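Local coordinates for protein lipase aflb (Neosartorya fumigata, PDB 6IDY) that probably hydrolyses ester bonds of lipids and carries a bound calcium ion, at residues K161-V166 with S225-S231; G301-Y307 with L333-V339; V339-N343 with G382-P386. All blocks are in the same frame, centred on the assembly; numbering follows the deposited sequence.

The three contacts follow one another along the chain. Contact 1 pairs neighbouring strands 161-166 and 227-232 inside the mixed sheet. Contact 2 joins the loops that lead into strands 310-314 and 341-345, and contact 3 sets the start of 341-345, the outermost strand at that end, against the calcium-binding loop. The centre of contact 1 lies about 19 Å from that of contact 2 and about 16 Å from that of contact 3. Contacts 2 and 3, with centres about 12 Å apart, touch and share Val-339. Contacts 1 and 3 both reach the same sheet and approach the calcium ion from two places: the Lys-161 side chain is about 7 Å from it, and Gly-382 binds it.

Contact 1 of 3, residues K161-V166 with S225-S231; sequences KPVILV and SNVAVLS
Val-166 and Val-229 meet methyl to methyl at the closest apolar contact between these two parallel strands, CG2 of Val-166 lying 3.6 Å from CG1 of Val-229. On the same face Ile-164 reaches back toward the start of the other strand: with CG1 beside its own backbone N (chi1 -55°), its CD1 lies 4.0 Å from CG2 of Val-227. The opposite face carries Val-163 and Leu-165. CG2 of Val-163 sits 3.9 Å from CB of Ala-228, while CD2 of Leu-165 leans over CB of Leu-230. Four nearly straight backbone bonds hold this buried part together. The N of Ala-228 gives to the O of Pro-162 at 3.0 Å, Ile-164 N to Ala-228 O, Leu-230 N to Ile-164 O, and Val-166 N to Leu-230 O.

The end at Lys-161, Ser-225 and Asn-226 is partly exposed and held by polar bonds rather than strand pairing. CG of Lys-161 points away from its backbone N (chi1 -174°), and the bent chain passes over the backbone of Asn-226, with CD 3.2 Å from Asn-226 O. Its NZ makes a salt bridge to Asp-254, whose other carboxylate oxygen takes a bond from ND2 of Asn-226. Asn-226 O also accepts from Ser-225 OG at 2.8 Å. Helix 205-223 packs on Pro-162, Val-166 and Val-227. Strand 190-195 lies on the far side of 161-166, giving the order 1-3-2-4-5-6-7 with an antiparallel first strand. This is consistent with the alpha/beta-hydrolase fold of many lipases, where strand 227-232 would probably lead into the nucleophile elbow.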
loop_
_atom_site.group_PDB
_atom_site.type_symbol
_atom_site.label_atom_id
_atom_site.label_comp_id
_atom_site.label_asym_id
_atom_site.label_seq_id
_atom_site.Cartn_x
_atom_site.Cartn_y
_atom_site.Cartn_z
ATOM N N LYS A 161 9.432 -18.669 1.311
ATOM C CA LYS A 161 8.240 -18.433 0.508
ATOM C C LYS A 161 8.347 -17.078 -0.215
ATOM O O LYS A 161 8.565 -16.066 0.447
ATOM C CB LYS A 161 6.986 -18.473 1.410
ATOM C CG LYS A 161 5.637 -18.378 0.686
ATOM C CD LYS A 161 5.289 -19.679 -0.005
ATOM C CE LYS A 161 3.816 -19.953 0.042
ATOM N NZ LYS A 161 3.442 -20.745 1.246
ATOM N N PRO A 162 8.206 -17.031 -1.560
ATOM C CA PRO A 162 8.238 -15.732 -2.248
ATOM C C PRO A 162 7.047 -14.870 -1.829
ATOM O O PRO A 162 5.928 -15.367 -1.748
ATOM C CB PRO A 162 8.180 -16.114 -3.735
ATOM C CG PRO A 162 8.573 -17.583 -3.785
ATOM C CD PRO A 162 7.992 -18.135 -2.521
ATOM N N VAL A 163 7.304 -13.605 -1.481
ATOM C CA VAL A 163 6.271 -12.665 -1.038
ATOM C C VAL A 163 6.280 -11.440 -1.956
ATOM O O VAL A 163 7.290 -10.736 -2.050
ATOM C CB VAL A 163 6.376 -12.291 0.474
ATOM C CG1 VAL A 163 5.300 -11.282 0.874
ATOM C CG2 VAL A 163 6.289 -13.530 1.360
ATOM N N ILE A 164 5.152 -11.202 -2.637
ATOM C CA ILE A 164 5.001 -10.066 -3.539
ATOM C C ILE A 164 4.474 -8.886 -2.745
ATOM O O ILE A 164 3.374 -8.957 -2.194
ATOM C CB ILE A 164 4.101 -10.395 -4.766
ATOM C CG1 ILE A 164 4.641 -11.635 -5.527
ATOM C CG2 ILE A 164 3.981 -9.170 -5.694
ATOM C CD1 ILE A 164 3.635 -12.334 -6.362
ATOM N N LEU A 165 5.262 -7.804 -2.701
ATOM C CA LEU A 165 4.897 -6.575 -2.011
ATOM C C LEU A 165 4.216 -5.640 -2.998
ATOM O O LEU A 165 4.843 -5.185 -3.956
ATOM C CB LEU A 165 6.119 -5.918 -1.355
ATOM C CG LEU A 165 6.962 -6.787 -0.412
ATOM C CD1 LEU A 165 8.178 -6.019 0.067
ATOM C CD2 LEU A 165 6.138 -7.306 0.780
ATOM N N VAL A 166 2.907 -5.418 -2.801
ATOM C CA VAL A 166 2.065 -4.601 -3.682
ATOM C C VAL A 166 1.916 -3.194 -3.080
ATOM O O VAL A 166 1.512 -3.069 -1.928
ATOM C CB VAL A 166 0.701 -5.288 -4.007
ATOM C CG1 VAL A 166 -0.121 -4.464 -4.994
ATOM C CG2 VAL A 166 0.911 -6.698 -4.556
ATOM N N SER A 225 6.712 -22.524 -7.101
ATOM C CA SER A 225 6.193 -22.497 -5.745
ATOM C C SER A 225 4.971 -21.631 -5.664
ATOM O O SER A 225 4.780 -20.747 -6.496
ATOM C CB SER A 225 7.263 -21.910 -4.818
ATOM O OG SER A 225 6.837 -21.775 -3.473
ATOM N N ASN A 226 4.162 -21.849 -4.627
ATOM C CA ASN A 226 3.050 -20.968 -4.341
ATOM C C ASN A 226 3.674 -19.740 -3.670
ATOM O O ASN A 226 4.823 -19.789 -3.218
ATOM C CB ASN A 226 2.013 -21.646 -3.454
ATOM C CG ASN A 226 1.032 -22.493 -4.231
ATOM O OD1 ASN A 226 1.221 -22.798 -5.414
ATOM N ND2 ASN A 226 -0.050 -22.885 -3.587
ATOM N N VAL A 227 2.958 -18.627 -3.673
ATOM C CA VAL A 227 3.473 -17.376 -3.129
ATOM C C VAL A 227 2.513 -16.798 -2.106
ATOM O O VAL A 227 1.408 -17.310 -1.905
ATOM C CB VAL A 227 3.760 -16.342 -4.270
ATOM C CG1 VAL A 227 4.763 -16.888 -5.290
ATOM C CG2 VAL A 227 2.469 -15.878 -4.957
ATOM N N ALA A 228 2.936 -15.697 -1.500
ATOM C CA ALA A 228 2.139 -14.883 -0.618
ATOM C C ALA A 228 2.184 -13.478 -1.191
ATOM O O ALA A 228 3.124 -13.121 -1.907
ATOM C CB ALA A 228 2.710 -14.901 0.783
ATOM N N VAL A 229 1.135 -12.704 -0.934
ATOM C CA VAL A 229 1.039 -11.317 -1.367
ATOM C C VAL A 229 0.838 -10.474 -0.113
ATOM O O VAL A 229 -0.022 -10.799 0.709
ATOM C CB VAL A 229 -0.124 -11.086 -2.382
ATOM C CG1 VAL A 229 -0.282 -9.607 -2.706
ATOM C CG2 VAL A 229 0.061 -11.906 -3.668
ATOM N N LEU A 230 1.625 -9.400 0.035
ATOM C CA LEU A 230 1.426 -8.444 1.116
ATOM C C LEU A 230 1.169 -7.116 0.423
ATOM O O LEU A 230 1.992 -6.660 -0.371
ATOM C CB LEU A 230 2.609 -8.364 2.097
ATOM C CG LEU A 230 2.328 -7.595 3.399
ATOM C CD1 LEU A 230 3.089 -8.199 4.550
ATOM C CD2 LEU A 230 2.674 -6.112 3.261
ATOM N N SER A 231 0.004 -6.529 0.683
ATOM C CA SER A 231 -0.380 -5.283 0.045
ATOM C C SER A 231 -0.603 -4.156 1.048
ATOM O O SER A 231 -0.807 -4.410 2.233
ATOM C CB SER A 231 -1.629 -5.502 -0.807
ATOM O OG SER A 231 -2.806 -5.566 -0.019
#

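Contact 2 of 3, residues G301-Y307 with L333-V339; sequences GGGDSAY and LSDSRAV. With SO4 (sulfate ion), chain E.
Gly-302 O receives NH1 of Arg-337 at 2.8 Å, while Ser-305 N, closing the type I turn 302-305, reaches the same oxygen from the opposite face of its plane. Next, Asp-304 O accepts Ser-334 N in its carbonyl plane, and CD2 of Leu-333 rests 3.6 Å from that oxygen. The hydroxyl of Ser-305 takes the N of Ser-336 at 3.1 Å and a weak bond from Ser-336 OG. Ala-306 N donates to Ser-334 O, and Ala-306 O receives NH1 of Arg-337 from above its carbonyl plane. A water gives hydrogens to Ala-306 O and Asp-335 OD1 and accepts from Arg-337 N.

At Tyr-307 the guanidinium, carried out on a chain extended from CG to NE, lies flat on one ring face, centres 3.8 Å apart and planes 21° apart, a cation-pi stack. Beyond it NE and NH2 of Arg-337 share O3 of a sulfate, probably from the crystallisation liquor, which Arg-250 also binds. The stack and the carbonyls hold the guanidinium's rotation, with the sulfate adding to this in the crystal. Tyr-307 also packs on helix 235-245, whose Gln-240 bonds to Gly-303 O and Ser-305 O, while Ala-306 and Asp-335 pack against Val-341 of edge strand 341-345.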
loop_
_atom_site.group_PDB
_atom_site.type_symbol
_atom_site.label_atom_id
_atom_site.label_comp_id
_atom_site.label_asym_id
_atom_site.label_seq_id
_atom_site.Cartn_x
_atom_site.Cartn_y
_atom_site.Cartn_z
ATOM N N GLY A 301 -20.678 -10.549 -7.343
ATOM C CA GLY A 301 -20.343 -11.964 -7.508
ATOM C C GLY A 301 -19.351 -12.528 -6.503
ATOM O O GLY A 301 -18.479 -13.319 -6.868
ATOM N N GLY A 302 -19.465 -12.100 -5.245
ATOM C CA GLY A 302 -18.596 -12.558 -4.169
ATOM C C GLY A 302 -17.247 -11.881 -4.047
ATOM O O GLY A 302 -16.415 -12.336 -3.256
ATOM N N GLY A 303 -17.040 -10.779 -4.780
ATOM C CA GLY A 303 -15.803 -9.997 -4.708
ATOM C C GLY A 303 -15.591 -9.345 -3.349
ATOM O O GLY A 303 -14.497 -8.876 -3.032
ATOM N N ASP A 304 -16.650 -9.320 -2.535
ATOM C CA ASP A 304 -16.650 -8.810 -1.164
ATOM C C ASP A 304 -16.256 -9.928 -0.165
ATOM O O ASP A 304 -16.195 -9.684 1.041
ATOM C CB ASP A 304 -18.010 -8.164 -0.819
ATOM C CG ASP A 304 -19.228 -9.058 -0.966
ATOM O OD1 ASP A 304 -19.120 -10.117 -1.642
ATOM O OD2 ASP A 304 -20.294 -8.701 -0.417
ATOM N N SER A 305 -15.985 -11.148 -0.685
ATOM C CA SER A 305 -15.493 -12.297 0.083
ATOM C C SER A 305 -14.075 -12.599 -0.394
ATOM O O SER A 305 -13.729 -12.278 -1.532
ATOM C CB SER A 305 -16.374 -13.533 -0.118
ATOM O OG SER A 305 -17.439 -13.578 0.815
ATOM N N ALA A 306 -13.254 -13.213 0.465
ATOM C CA ALA A 306 -11.885 -13.564 0.089
ATOM C C ALA A 306 -11.832 -14.666 -0.975
ATOM O O ALA A 306 -12.776 -15.455 -1.101
ATOM C CB ALA A 306 -11.096 -13.984 1.313
ATOM N N TYR A 307 -10.728 -14.704 -1.749
ATOM C CA TYR A 307 -10.494 -15.707 -2.794
ATOM C C TYR A 307 -9.471 -16.721 -2.335
ATOM O O TYR A 307 -9.404 -17.824 -2.874
ATOM C CB TYR A 307 -9.991 -15.022 -4.086
ATOM C CG TYR A 307 -11.103 -14.305 -4.801
ATOM C CD1 TYR A 307 -12.020 -15.007 -5.578
ATOM C CD2 TYR A 307 -11.315 -12.941 -4.613
ATOM C CE1 TYR A 307 -13.085 -14.360 -6.198
ATOM C CE2 TYR A 307 -12.387 -12.288 -5.214
ATOM C CZ TYR A 307 -13.280 -13.007 -5.991
ATOM O OH TYR A 307 -14.348 -12.380 -6.572
ATOM N N LEU A 333 -13.452 -8.281 4.834
ATOM C CA LEU A 333 -13.837 -9.227 3.801
ATOM C C LEU A 333 -14.652 -10.311 4.470
ATOM O O LEU A 333 -14.354 -10.719 5.600
ATOM C CB LEU A 333 -12.640 -9.859 3.067
ATOM C CG LEU A 333 -11.894 -8.976 2.052
ATOM C CD1 LEU A 333 -10.750 -9.736 1.418
ATOM C CD2 LEU A 333 -12.830 -8.416 0.964
ATOM N N SER A 334 -15.689 -10.770 3.784
ATOM C CA SER A 334 -16.492 -11.890 4.262
ATOM C C SER A 334 -15.749 -13.153 3.819
ATOM O O SER A 334 -14.731 -13.055 3.119
ATOM C CB SER A 334 -17.890 -11.848 3.651
ATOM O OG SER A 334 -18.686 -10.899 4.337
ATOM N N ASP A 335 -16.245 -14.325 4.214
ATOM C CA ASP A 335 -15.608 -15.572 3.832
ATOM C C ASP A 335 -16.608 -16.613 3.316
ATOM O O ASP A 335 -16.570 -17.762 3.749
ATOM C CB ASP A 335 -14.753 -16.134 4.984
ATOM C CG ASP A 335 -13.825 -17.254 4.544
ATOM O OD1 ASP A 335 -13.416 -17.261 3.354
ATOM O OD2 ASP A 335 -13.517 -18.123 5.377
ATOM N N SER A 336 -17.461 -16.227 2.351
ATOM C CA SER A 336 -18.463 -17.121 1.763
ATOM C C SER A 336 -17.858 -18.313 0.996
ATOM O O SER A 336 -18.524 -19.345 0.861
ATOM C CB SER A 336 -19.431 -16.332 0.887
ATOM O OG SER A 336 -20.093 -15.345 1.660
ATOM N N ARG A 337 -16.594 -18.193 0.535
ATOM C CA ARG A 337 -15.907 -19.292 -0.162
ATOM C C ARG A 337 -15.304 -20.293 0.814
ATOM O O ARG A 337 -14.962 -21.403 0.408
ATOM C CB ARG A 337 -14.818 -18.767 -1.112
ATOM C CG ARG A 337 -15.388 -17.893 -2.204
ATOM C CD ARG A 337 -14.396 -17.497 -3.283
ATOM N NE ARG A 337 -15.123 -16.746 -4.308
ATOM C CZ ARG A 337 -15.392 -15.447 -4.241
ATOM N NH1 ARG A 337 -14.879 -14.704 -3.267
ATOM N NH2 ARG A 337 -16.112 -14.866 -5.187
ATOM N N ALA A 338 -15.190 -19.908 2.100
ATOM C CA ALA A 338 -14.615 -20.704 3.194
ATOM C C ALA A 338 -13.124 -20.970 2.936
ATOM O O ALA A 338 -12.673 -22.116 2.960
ATOM C CB ALA A 338 -15.394 -22.012 3.399
ATOM N N VAL A 339 -12.363 -19.898 2.669
ATOM C CA VAL A 339 -10.917 -19.991 2.432
ATOM C C VAL A 339 -10.118 -19.578 3.688
ATOM O O VAL A 339 -8.912 -19.805 3.756
ATOM C CB VAL A 339 -10.454 -19.230 1.154
ATOM C CG1 VAL A 339 -10.946 -19.923 -0.112
ATOM C CG2 VAL A 339 -10.879 -17.762 1.178
HETATM S S SO4 E . -16.117 -17.602 -8.027
HETATM O O1 SO4 E . -15.154 -18.705 -8.039
HETATM O O2 SO4 E . -17.225 -17.927 -8.934
HETATM O O3 SO4 E . -16.623 -17.422 -6.681
HETATM O O4 SO4 E . -15.464 -16.380 -8.476
HETATM O O HOH W 1 -14.318 -16.242 0.979
#

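Contact 3 of 3, residues V339-N343 with G382-P386; sequences VGVSN and GPGDP. With CA (calcium ion), chain D.
With its OG set between the backbone N and the carbonyl carbon (chi1 68°), Ser-342 turns its hydroxyl onto Gly-384 O and donates to it at 2.7 Å. The hydroxyl comes in at a C=O...donor angle of 140°, tilted 22° from the carbonyl plane. Beside this bond the ring of Pro-383 lies against the backbone where the strand begins: its CG is 3.6 Å from both Gly-340 C and Val-341 N, and its CB approaches Ser-342 OG at 3.8 Å. Gly-340, with positive phi and no side chain, lets the proline ring come close to the chain there.

Ser-342 belongs to strand 341-345, the outermost strand at this end of the central sheet. The loop that meets it here follows helix 368-379 and forms part of a calcium site. Gly-382 O binds the ion at 2.4 Å, Asp-255 and the carbonyls of Ala-377 and His-380 are further ligands, and two waters lie at the same distance as Gly-382 O. One of these waters also accepts a weak bond from Gly-382 N. On the sheet side Thr-311 of strand 310-314 receives Gly-384 N and touches both Ser-342 and Pro-383, while Asn-344 is a second partner of Ser-342 OG.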
loop_
_atom_site.group_PDB
_atom_site.type_symbol
_atom_site.label_atom_id
_atom_site.label_comp_id
_atom_site.label_asym_id
_atom_site.label_seq_id
_atom_site.Cartn_x
_atom_site.Cartn_y
_atom_site.Cartn_z
ATOM N N VAL A 339 -12.363 -19.898 2.669
ATOM C CA VAL A 339 -10.917 -19.991 2.432
ATOM C C VAL A 339 -10.118 -19.578 3.688
ATOM O O VAL A 339 -8.912 -19.805 3.756
ATOM C CB VAL A 339 -10.454 -19.230 1.154
ATOM C CG1 VAL A 339 -10.946 -19.923 -0.112
ATOM C CG2 VAL A 339 -10.879 -17.762 1.178
ATOM N N GLY A 340 -10.813 -18.992 4.664
ATOM C CA GLY A 340 -10.227 -18.501 5.901
ATOM C C GLY A 340 -9.936 -17.020 5.778
ATOM O O GLY A 340 -9.243 -16.591 4.849
ATOM N N VAL A 341 -10.501 -16.226 6.688
ATOM C CA VAL A 341 -10.339 -14.767 6.724
ATOM C C VAL A 341 -10.206 -14.312 8.169
ATOM O O VAL A 341 -10.940 -14.783 9.030
ATOM C CB VAL A 341 -11.518 -14.003 6.031
ATOM C CG1 VAL A 341 -11.378 -12.483 6.175
ATOM C CG2 VAL A 341 -11.636 -14.366 4.564
ATOM N N SER A 342 -9.299 -13.368 8.419
ATOM C CA SER A 342 -9.200 -12.712 9.711
ATOM C C SER A 342 -9.199 -11.216 9.430
ATOM O O SER A 342 -8.458 -10.753 8.566
ATOM C CB SER A 342 -7.976 -13.169 10.503
ATOM O OG SER A 342 -6.746 -12.754 9.934
ATOM N N ASN A 343 -10.118 -10.491 10.069
ATOM C CA ASN A 343 -10.262 -9.042 9.924
ATOM C C ASN A 343 -9.787 -8.460 11.225
ATOM O O ASN A 343 -10.444 -8.587 12.259
ATOM C CB ASN A 343 -11.697 -8.655 9.565
ATOM C CG ASN A 343 -12.091 -9.150 8.198
ATOM O OD1 ASN A 343 -11.510 -8.768 7.183
ATOM N ND2 ASN A 343 -13.071 -10.022 8.144
ATOM N N GLY A 382 -4.131 -21.206 6.369
ATOM C CA GLY A 382 -5.151 -20.201 6.614
ATOM C C GLY A 382 -4.564 -18.844 6.969
ATOM O O GLY A 382 -3.346 -18.636 6.872
ATOM N N PRO A 383 -5.420 -17.887 7.393
ATOM C CA PRO A 383 -4.919 -16.533 7.705
ATOM C C PRO A 383 -4.244 -16.391 9.073
ATOM O O PRO A 383 -4.175 -17.349 9.848
ATOM C CB PRO A 383 -6.197 -15.686 7.635
ATOM C CG PRO A 383 -7.270 -16.624 8.114
ATOM C CD PRO A 383 -6.888 -17.977 7.575
ATOM N N GLY A 384 -3.771 -15.181 9.361
ATOM C CA GLY A 384 -3.190 -14.821 10.650
ATOM C C GLY A 384 -4.267 -14.898 11.710
ATOM O O GLY A 384 -5.417 -14.564 11.434
ATOM N N ASP A 385 -3.931 -15.408 12.894
ATOM C CA ASP A 385 -4.884 -15.597 13.978
ATOM C C ASP A 385 -4.371 -14.934 15.259
ATOM O O ASP A 385 -3.371 -15.405 15.813
ATOM C CB ASP A 385 -5.136 -17.104 14.197
ATOM C CG ASP A 385 -6.303 -17.469 15.106
ATOM O OD1 ASP A 385 -6.766 -16.595 15.870
ATOM O OD2 ASP A 385 -6.748 -18.628 15.054
ATOM N N PRO A 386 -5.050 -13.867 15.765
ATOM C CA PRO A 386 -4.571 -13.213 16.998
ATOM C C PRO A 386 -4.595 -14.103 18.245
ATOM O O PRO A 386 -3.835 -13.846 19.188
ATOM C CB PRO A 386 -5.474 -11.984 17.143
ATOM C CG PRO A 386 -6.669 -12.272 16.325
ATOM C CD PRO A 386 -6.244 -13.186 15.215
HETATM CA CA CA D . -1.212 -19.012 5.868
HETATM O O HOH W 2 -2.361 -20.109 4.066
HETATM O O HOH W 3 0.544 -20.417 5.179
#